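Local coordinates for NOL1/NOP2/sun family protein (Enterococcus faecium, PDB 3M4X), which probably methylates ribosomal RNA, combining a Rossmann-type methyltransferase domain with a PUA-like RNA-binding domain, at residues A[34-39]-A[191-196]; A[89-94]-A[291-296]; A[125-130]-A[155-160]. All blocks are in the same frame, centred on the assembly; numbering follows the deposited sequence.

Contact 1 (A[34-39]-A[191-196]); sequences GSVKKG and FRKDPN
The loop that leads from helix 24-33 to strand 39-41 in the N-terminal RsmF region meets the turn before helix 195-200 of the methyltransferase part, with Gly34, Ser35 and Val36 lying against Arg192 and Lys193. Val36 supplies the apolar contact: its CG2 comes within 3.6 Å of Arg192 CB, the two side chains sliding past one another in opposite directions. Val36 CG1, anti to the backbone N (chi1 166°), meets CG of Lys193 at 3.9 Å, and here the side chains cross at about a right angle. The Arg192 guanidinium lies beside the backbone of 34-39 without a hydrogen bond to it. Ser35 O sits over one of its faces, toward the rim, 3.4 Å from Arg192 NH2 at an angle too poor for a hydrogen bond. Having no side chain, Gly34 lets its CA come to 3.6 Å from Arg192 NH1. The guanidinium's polar partners lie beyond these two segments: NH2 forms a salt bridge with Glu293 OE1 and NH1 bonds to Ala30 O. At the ends of this surface contact, Lys38 forms a backbone hydrogen bond with Gly73 and Gly39 one with Gln90, while the Phe191 ring meets Phe12 and Trp201 edge-to-face near helix 195-200.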
loop_
_atom_site.group_PDB
_atom_site.type_symbol
_atom_site.label_atom_id
_atom_site.label_comp_id
_atom_site.label_asym_id
_atom_site.label_seq_id
_atom_site.Cartn_x
_atom_site.Cartn_y
_atom_site.Cartn_z
ATOM N N GLY A 34 3.872 28.068 -0.010
ATOM C CA GLY A 34 3.406 27.154 -1.029
ATOM C C GLY A 34 2.210 26.335 -0.602
ATOM O O GLY A 34 1.848 26.307 0.571
ATOM N N SER A 35 1.598 25.660 -1.565
ATOM C CA SER A 35 0.433 24.825 -1.296
ATOM C C SER A 35 0.784 23.354 -1.168
ATOM O O SER A 35 1.506 22.819 -2.001
ATOM C CB SER A 35 -0.530 24.941 -2.456
ATOM O OG SER A 35 0.192 24.954 -3.680
ATOM N N VAL A 36 0.237 22.696 -0.153
ATOM C CA VAL A 36 0.337 21.235 -0.063
ATOM C C VAL A 36 -0.368 20.571 -1.245
ATOM O O VAL A 36 -1.541 20.825 -1.501
ATOM C CB VAL A 36 -0.290 20.703 1.233
ATOM C CG1 VAL A 36 -0.496 19.195 1.150
ATOM C CG2 VAL A 36 0.567 21.074 2.423
ATOM N N LYS A 37 0.367 19.723 -1.958
ATOM C CA LYS A 37 -0.148 19.031 -3.135
ATOM C C LYS A 37 -0.998 17.830 -2.728
ATOM O O LYS A 37 -0.678 17.119 -1.773
ATOM C CB LYS A 37 1.008 18.556 -4.021
ATOM C CG LYS A 37 2.109 19.582 -4.247
ATOM C CD LYS A 37 1.582 20.840 -4.915
ATOM C CE LYS A 37 2.737 21.728 -5.346
ATOM N NZ LYS A 37 2.314 23.118 -5.637
ATOM N N LYS A 38 -2.078 17.596 -3.461
ATOM C CA LYS A 38 -2.973 16.494 -3.138
ATOM C C LYS A 38 -3.200 15.616 -4.365
ATOM O O LYS A 38 -3.296 16.117 -5.493
ATOM C CB LYS A 38 -4.286 17.040 -2.582
ATOM C CG LYS A 38 -4.085 17.939 -1.362
ATOM C CD LYS A 38 -5.324 18.782 -1.017
ATOM C CE LYS A 38 -5.371 20.091 -1.808
ATOM N NZ LYS A 38 -6.615 20.900 -1.559
ATOM N N GLY A 39 -3.268 14.303 -4.146
ATOM C CA GLY A 39 -3.406 13.359 -5.243
ATOM C C GLY A 39 -4.052 12.054 -4.833
ATOM O O GLY A 39 -4.271 11.792 -3.654
ATOM N N PHE A 191 6.533 19.296 6.799
ATOM C CA PHE A 191 6.343 20.626 7.397
ATOM C C PHE A 191 5.083 21.378 6.909
ATOM O O PHE A 191 4.308 21.892 7.722
ATOM C CB PHE A 191 7.583 21.497 7.188
ATOM C CG PHE A 191 8.709 21.198 8.133
ATOM C CD1 PHE A 191 8.624 20.146 9.032
ATOM C CD2 PHE A 191 9.861 21.965 8.115
ATOM C CE1 PHE A 191 9.669 19.864 9.906
ATOM C CE2 PHE A 191 10.905 21.691 8.984
ATOM C CZ PHE A 191 10.807 20.638 9.879
ATOM N N ARG A 192 4.903 21.460 5.590
ATOM C CA ARG A 192 3.728 22.104 5.011
ATOM C C ARG A 192 2.444 21.388 5.412
ATOM O O ARG A 192 1.450 22.021 5.766
ATOM C CB ARG A 192 3.811 22.118 3.482
ATOM C CG ARG A 192 4.780 23.127 2.888
ATOM C CD ARG A 192 4.279 23.649 1.533
ATOM N NE ARG A 192 4.297 22.644 0.463
ATOM C CZ ARG A 192 4.804 22.869 -0.749
ATOM N NH1 ARG A 192 5.337 24.059 -1.037
ATOM N NH2 ARG A 192 4.788 21.914 -1.674
ATOM N N LYS A 193 2.476 20.061 5.352
ATOM C CA LYS A 193 1.283 19.235 5.537
ATOM C C LYS A 193 0.899 19.079 7.008
ATOM O O LYS A 193 -0.261 19.255 7.372
ATOM C CB LYS A 193 1.486 17.858 4.890
ATOM C CG LYS A 193 0.200 17.170 4.450
ATOM C CD LYS A 193 0.471 15.775 3.866
ATOM C CE LYS A 193 -0.784 15.179 3.227
ATOM N NZ LYS A 193 -0.621 13.739 2.889
ATOM N N ASP A 194 1.870 18.758 7.857
ATOM C CA ASP A 194 1.577 18.551 9.271
ATOM C C ASP A 194 2.351 19.499 10.185
ATOM O O ASP A 194 3.528 19.284 10.448
ATOM C CB ASP A 194 1.851 17.101 9.665
ATOM C CG ASP A 194 1.515 16.824 11.110
ATOM O OD1 ASP A 194 0.964 17.731 11.775
ATOM O OD2 ASP A 194 1.807 15.703 11.578
ATOM N N PRO A 195 1.676 20.546 10.680
ATOM C CA PRO A 195 2.274 21.553 11.568
ATOM C C PRO A 195 2.833 20.973 12.868
ATOM O O PRO A 195 3.642 21.626 13.529
ATOM C CB PRO A 195 1.105 22.495 11.862
ATOM C CG PRO A 195 0.202 22.342 10.671
ATOM C CD PRO A 195 0.299 20.898 10.297
ATOM N N ASN A 196 2.409 19.768 13.232
ATOM C CA ASN A 196 2.999 19.079 14.373
ATOM C C ASN A 196 4.412 18.643 14.048
ATOM O O ASN A 196 5.269 18.606 14.921
ATOM C CB ASN A 196 2.153 17.876 14.777
ATOM C CG ASN A 196 0.767 18.275 15.229
ATOM O OD1 ASN A 196 0.530 19.433 15.586
ATOM N ND2 ASN A 196 -0.161 17.323 15.210
#

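Contact 2 (A[89-94]-A[291-296]); sequences SQEPSA and QGEGHF
Ser93 and Gly292 have the closest pair of CA atoms, 4.6 Å apart, where the turn before helix 95-101 meets the chain entering strand 295-302. Gly292 has a positive phi of 97°, and the missing CB leaves room for Ser93 CB, 3.9 Å from Gly292 CA. The Ser93 hydroxyl faces the entering chain. Ser93 OG, held between the backbone N and the carbonyl carbon (chi1 82°), accepts from His295 ND1 at 3.2 Å, standing somewhat out of the imidazole plane. Gly294 N gives Ser93 OG a weak bond of 3.3 Å. Beside it, the carboxylate of Glu91 takes weak bonds from the backbone N atoms of Ser93 and Ala94, while its OE2 appears so near Ser93 OG that the modelled distance is doubtful. The carboxylate also lies against the aliphatic part of Glu293, with Glu91 OE1 3.3 Å from Glu293 CG. The two carboxylate planes are turned 70° apart, and the polar end of Glu293 leads away to Arg192 and to Lys37 N. Ala94 CA makes a CH-pi contact over the face of the His295 ring, 3.9 Å from the ring centroid. Lys119 of helix 118-127 and Val97 of helix 95-101 also touch the His295 side chain. Two N-H groups from 291-296 converge on Ser93 OG, on which the neighbouring Glu91 carboxylate also bears, though at a doubtful modelled distance. The like charges of Glu91 OE1 and Glu293 OE1, 4.8 Å apart and not in contact, might raise the proton affinity of one or both acids, an effect that Arg192 probably offsets at Glu293.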
loop_
_atom_site.group_PDB
_atom_site.type_symbol
_atom_site.label_atom_id
_atom_site.label_comp_id
_atom_site.label_asym_id
_atom_site.label_seq_id
_atom_site.Cartn_x
_atom_site.Cartn_y
_atom_site.Cartn_z
ATOM N N SER A 89 -6.142 7.834 -1.974
ATOM C CA SER A 89 -5.518 9.152 -1.874
ATOM C C SER A 89 -4.090 9.015 -1.359
ATOM O O SER A 89 -3.825 8.280 -0.414
ATOM C CB SER A 89 -6.346 10.124 -1.024
ATOM O OG SER A 89 -6.536 9.632 0.286
ATOM N N GLN A 90 -3.177 9.713 -2.023
ATOM C CA GLN A 90 -1.749 9.622 -1.744
ATOM C C GLN A 90 -1.101 10.911 -2.228
ATOM O O GLN A 90 -1.401 11.380 -3.331
ATOM C CB GLN A 90 -1.145 8.433 -2.487
ATOM C CG GLN A 90 0.305 8.190 -2.150
ATOM C CD GLN A 90 0.909 7.045 -2.921
ATOM O OE1 GLN A 90 0.421 6.668 -3.990
ATOM N NE2 GLN A 90 1.984 6.483 -2.387
ATOM N N GLU A 91 -0.231 11.506 -1.419
ATOM C CA GLU A 91 0.353 12.782 -1.821
ATOM C C GLU A 91 1.312 12.549 -2.983
ATOM O O GLU A 91 1.984 11.527 -3.039
ATOM C CB GLU A 91 1.019 13.488 -0.642
ATOM C CG GLU A 91 2.476 13.170 -0.441
ATOM C CD GLU A 91 3.393 14.180 -1.103
ATOM O OE1 GLU A 91 2.908 15.120 -1.781
ATOM O OE2 GLU A 91 4.611 14.022 -0.932
ATOM N N PRO A 92 1.327 13.476 -3.949
ATOM C CA PRO A 92 2.039 13.331 -5.224
ATOM C C PRO A 92 3.507 12.916 -5.183
ATOM O O PRO A 92 3.894 12.065 -5.990
ATOM C CB PRO A 92 1.861 14.704 -5.870
ATOM C CG PRO A 92 0.492 15.089 -5.416
ATOM C CD PRO A 92 0.379 14.604 -3.990
ATOM N N SER A 93 4.316 13.472 -4.293
ATOM C CA SER A 93 5.713 13.057 -4.266
ATOM C C SER A 93 5.885 11.676 -3.636
ATOM O O SER A 93 6.803 10.935 -3.982
ATOM C CB SER A 93 6.618 14.109 -3.603
ATOM O OG SER A 93 6.602 14.024 -2.193
ATOM N N ALA A 94 4.999 11.331 -2.714
ATOM C CA ALA A 94 5.039 10.008 -2.091
ATOM C C ALA A 94 4.863 8.892 -3.136
ATOM O O ALA A 94 5.388 7.789 -2.984
ATOM C CB ALA A 94 3.981 9.900 -0.997
ATOM N N GLN A 291 7.436 18.885 -8.301
ATOM C CA GLN A 291 6.069 18.748 -7.829
ATOM C C GLN A 291 6.046 17.955 -6.529
ATOM O O GLN A 291 6.843 17.039 -6.346
ATOM C CB GLN A 291 5.209 18.077 -8.897
ATOM C CG GLN A 291 4.905 19.005 -10.042
ATOM C CD GLN A 291 4.474 20.368 -9.534
ATOM O OE1 GLN A 291 3.681 20.465 -8.592
ATOM N NE2 GLN A 291 5.008 21.430 -10.141
ATOM N N GLY A 292 5.157 18.321 -5.617
ATOM C CA GLY A 292 5.002 17.571 -4.386
ATOM C C GLY A 292 5.752 18.110 -3.184
ATOM O O GLY A 292 6.467 19.108 -3.262
ATOM N N GLU A 293 5.612 17.397 -2.073
ATOM C CA GLU A 293 6.017 17.889 -0.772
ATOM C C GLU A 293 7.505 17.761 -0.451
ATOM O O GLU A 293 8.089 18.640 0.197
ATOM C CB GLU A 293 5.168 17.216 0.302
ATOM C CG GLU A 293 3.712 17.659 0.233
ATOM C CD GLU A 293 3.585 19.174 0.302
ATOM O OE1 GLU A 293 3.067 19.789 -0.656
ATOM O OE2 GLU A 293 4.032 19.750 1.313
ATOM N N GLY A 294 8.125 16.684 -0.905
ATOM C CA GLY A 294 9.510 16.439 -0.566
ATOM C C GLY A 294 9.746 14.980 -0.232
ATOM O O GLY A 294 9.117 14.413 0.661
ATOM N N HIS A 295 10.666 14.374 -0.967
ATOM C CA HIS A 295 10.982 12.969 -0.795
ATOM C C HIS A 295 12.404 12.684 -1.252
ATOM O O HIS A 295 12.976 13.403 -2.080
ATOM C CB HIS A 295 9.986 12.100 -1.574
ATOM C CG HIS A 295 9.040 11.332 -0.698
ATOM N ND1 HIS A 295 7.832 11.848 -0.270
ATOM C CD2 HIS A 295 9.130 10.095 -0.157
ATOM C CE1 HIS A 295 7.220 10.961 0.492
ATOM N NE2 HIS A 295 7.986 9.885 0.575
ATOM N N PHE A 296 12.974 11.636 -0.680
ATOM C CA PHE A 296 14.219 11.067 -1.157
ATOM C C PHE A 296 13.955 9.595 -1.471
ATOM O O PHE A 296 13.314 8.908 -0.683
ATOM C CB PHE A 296 15.287 11.193 -0.063
ATOM C CG PHE A 296 16.588 10.555 -0.408
ATOM C CD1 PHE A 296 17.498 11.207 -1.235
ATOM C CD2 PHE A 296 16.929 9.314 0.121
ATOM C CE1 PHE A 296 18.722 10.624 -1.543
ATOM C CE2 PHE A 296 18.150 8.722 -0.179
ATOM C CZ PHE A 296 19.042 9.376 -1.010
#

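Contact 3 (A[125-130]-A[155-160]); sequences AQMKGK and VSNAIV
Asn157, just before strand 158-161, reaches into the turn Met127 to Lys130 that ends helix 118-127, at one end of the parallel strands of the Rossmann-type methyltransferase fold. The turn is type I', closed by a bond of 2.9 Å from Lys130 N to Met127 O, and Lys128 leaves the helix with positive phi. The tight part gathers round the amide nitrogen of Asn157. Its CG stands between the backbone N and the carbonyl carbon (chi1 64°), and Asn157 ND2 comes to 3.1 Å from Lys130 O. Gly129 C lies 3.4 Å from Asn157 ND2, and the selenomethionine methyl, Met127 CE, approaches that nitrogen to 3.8 Å as the two side chains cross obliquely. ND2 also makes a weak hydrogen bond to Gly131 O, on the way into strand 132-136. That strand pairs in parallel with 158-161 and has Leu133 against the Met127 side chain, so the amide lies where helix end and sheet meet. The other part of the contact is looser and is joined through water. Gly129 N donates to one water, which in turn donates to Asn157 OD1 at 3.2 Å, so OD1 is tied to the turn through water, while ND2 approaches it directly. A second water donates to Gly129 O at 3.0 Å and lies 2.6 Å from Ser156 OG.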
loop_
_atom_site.group_PDB
_atom_site.type_symbol
_atom_site.label_atom_id
_atom_site.label_comp_id
_atom_site.label_asym_id
_atom_site.label_seq_id
_atom_site.Cartn_x
_atom_site.Cartn_y
_atom_site.Cartn_z
ATOM N N ALA A 125 -0.879 -3.118 -7.152
ATOM C CA ALA A 125 -1.415 -2.794 -8.478
ATOM C C ALA A 125 -0.428 -3.282 -9.517
ATOM O O ALA A 125 -0.819 -3.774 -10.572
ATOM C CB ALA A 125 -1.663 -1.267 -8.634
ATOM N N GLN A 126 0.861 -3.152 -9.204
ATOM C CA GLN A 126 1.917 -3.552 -10.123
ATOM C C GLN A 126 1.972 -5.080 -10.287
ATOM O O GLN A 126 2.282 -5.596 -11.364
ATOM C CB GLN A 126 3.265 -3.037 -9.622
ATOM C CG GLN A 126 3.551 -1.550 -9.895
ATOM C CD GLN A 126 4.689 -1.010 -9.014
ATOM O OE1 GLN A 126 5.156 -1.687 -8.094
ATOM N NE2 GLN A 126 5.141 0.204 -9.304
HETATM N N MSE A 127 1.656 -5.795 -9.213
HETATM C CA MSE A 127 1.819 -7.243 -9.179
HETATM C C MSE A 127 0.649 -8.019 -9.764
HETATM O O MSE A 127 0.770 -9.214 -10.025
HETATM C CB MSE A 127 2.096 -7.689 -7.752
HETATM C CG MSE A 127 3.312 -6.997 -7.177
HETATM SE SE MSE A 127 3.484 -7.341 -5.283
HETATM C CE MSE A 127 3.723 -9.275 -5.431
ATOM N N LYS A 128 -0.471 -7.331 -9.969
ATOM C CA LYS A 128 -1.631 -7.887 -10.662
ATOM C C LYS A 128 -2.099 -9.204 -10.038
ATOM O O LYS A 128 -2.505 -10.127 -10.741
ATOM C CB LYS A 128 -1.323 -8.057 -12.151
ATOM C CG LYS A 128 -1.037 -6.742 -12.840
ATOM C CD LYS A 128 -0.190 -6.925 -14.086
ATOM C CE LYS A 128 -1.013 -6.790 -15.351
ATOM N NZ LYS A 128 -0.140 -6.701 -16.557
ATOM N N GLY A 129 -2.033 -9.274 -8.713
ATOM C CA GLY A 129 -2.488 -10.439 -7.975
ATOM C C GLY A 129 -1.559 -11.643 -8.039
ATOM O O GLY A 129 -1.882 -12.697 -7.502
ATOM N N LYS A 130 -0.424 -11.500 -8.715
ATOM C CA LYS A 130 0.582 -12.573 -8.772
ATOM C C LYS A 130 1.753 -12.345 -7.816
ATOM O O LYS A 130 2.179 -11.199 -7.570
ATOM C CB LYS A 130 1.099 -12.738 -10.199
ATOM C CG LYS A 130 -0.022 -13.012 -11.204
ATOM C CD LYS A 130 0.487 -13.722 -12.444
ATOM C CE LYS A 130 -0.661 -14.011 -13.422
ATOM N NZ LYS A 130 -0.185 -14.581 -14.720
ATOM N N VAL A 155 -6.820 -6.485 -2.864
ATOM C CA VAL A 155 -5.583 -7.265 -2.985
ATOM C C VAL A 155 -5.807 -8.663 -2.452
ATOM O O VAL A 155 -6.236 -8.836 -1.315
ATOM C CB VAL A 155 -4.449 -6.614 -2.188
ATOM C CG1 VAL A 155 -3.133 -7.421 -2.325
ATOM C CG2 VAL A 155 -4.277 -5.169 -2.630
ATOM N N SER A 156 -5.503 -9.660 -3.268
ATOM C CA SER A 156 -5.764 -11.042 -2.893
ATOM C C SER A 156 -4.514 -11.832 -2.518
ATOM O O SER A 156 -4.629 -12.931 -2.010
ATOM C CB SER A 156 -6.514 -11.759 -4.018
ATOM O OG SER A 156 -5.802 -11.645 -5.237
ATOM N N ASN A 157 -3.324 -11.273 -2.749
ATOM C CA ASN A 157 -2.078 -12.009 -2.515
ATOM C C ASN A 157 -1.183 -11.403 -1.416
ATOM O O ASN A 157 0.041 -11.566 -1.438
ATOM C CB ASN A 157 -1.276 -12.139 -3.819
ATOM C CG ASN A 157 -0.817 -10.792 -4.357
ATOM O OD1 ASN A 157 -1.383 -9.755 -4.009
ATOM N ND2 ASN A 157 0.212 -10.801 -5.208
ATOM N N ALA A 158 -1.792 -10.719 -0.453
ATOM C CA ALA A 158 -1.019 -10.048 0.582
ATOM C C ALA A 158 -1.114 -10.742 1.938
ATOM O O ALA A 158 -2.158 -11.281 2.302
ATOM C CB ALA A 158 -1.442 -8.585 0.705
ATOM N N ILE A 159 -0.002 -10.737 2.667
ATOM C CA ILE A 159 -0.001 -11.092 4.079
ATOM C C ILE A 159 0.305 -9.822 4.848
ATOM O O ILE A 159 1.353 -9.234 4.661
ATOM C CB ILE A 159 1.101 -12.101 4.411
ATOM C CG1 ILE A 159 0.953 -13.358 3.556
ATOM C CG2 ILE A 159 1.057 -12.450 5.878
ATOM C CD1 ILE A 159 -0.343 -14.063 3.762
ATOM N N VAL A 160 -0.615 -9.386 5.696
ATOM C CA VAL A 160 -0.385 -8.191 6.497
ATOM C C VAL A 160 0.199 -8.553 7.871
ATOM O O VAL A 160 -0.386 -9.303 8.657
ATOM C CB VAL A 160 -1.656 -7.327 6.629
ATOM C CG1 VAL A 160 -1.423 -6.190 7.589
ATOM C CG2 VAL A 160 -2.052 -6.773 5.265
HETATM O O HOH W 1 -1.851 -7.744 -6.477
HETATM O O HOH W 2 -4.195 -13.571 -5.825
#

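In the fold
Contacts 1 and 2 are neighbours, with centres 10 Å apart, and their segments alternate along the chain: 34-39, 89-94, 191-196, 291-296. Each joins a segment of the N-terminal region to one of the methyltransferase part. Two bonds tie the contacts to each other, one within each part: a probable hydrogen bond from Gln90 N to Gly39 O and the Arg192 to Glu293 salt bridge. Contact 3 is separate, its centre 30 Å from that of contact 1 and 23 Å from that of contact 2. Both of its segments fall between 89-94 and 191-196 in sequence. Strand 295-302, at the seam between the N-terminal and methyltransferase parts, and strand 158-161 of contact 3 belong to the same mixed sheet.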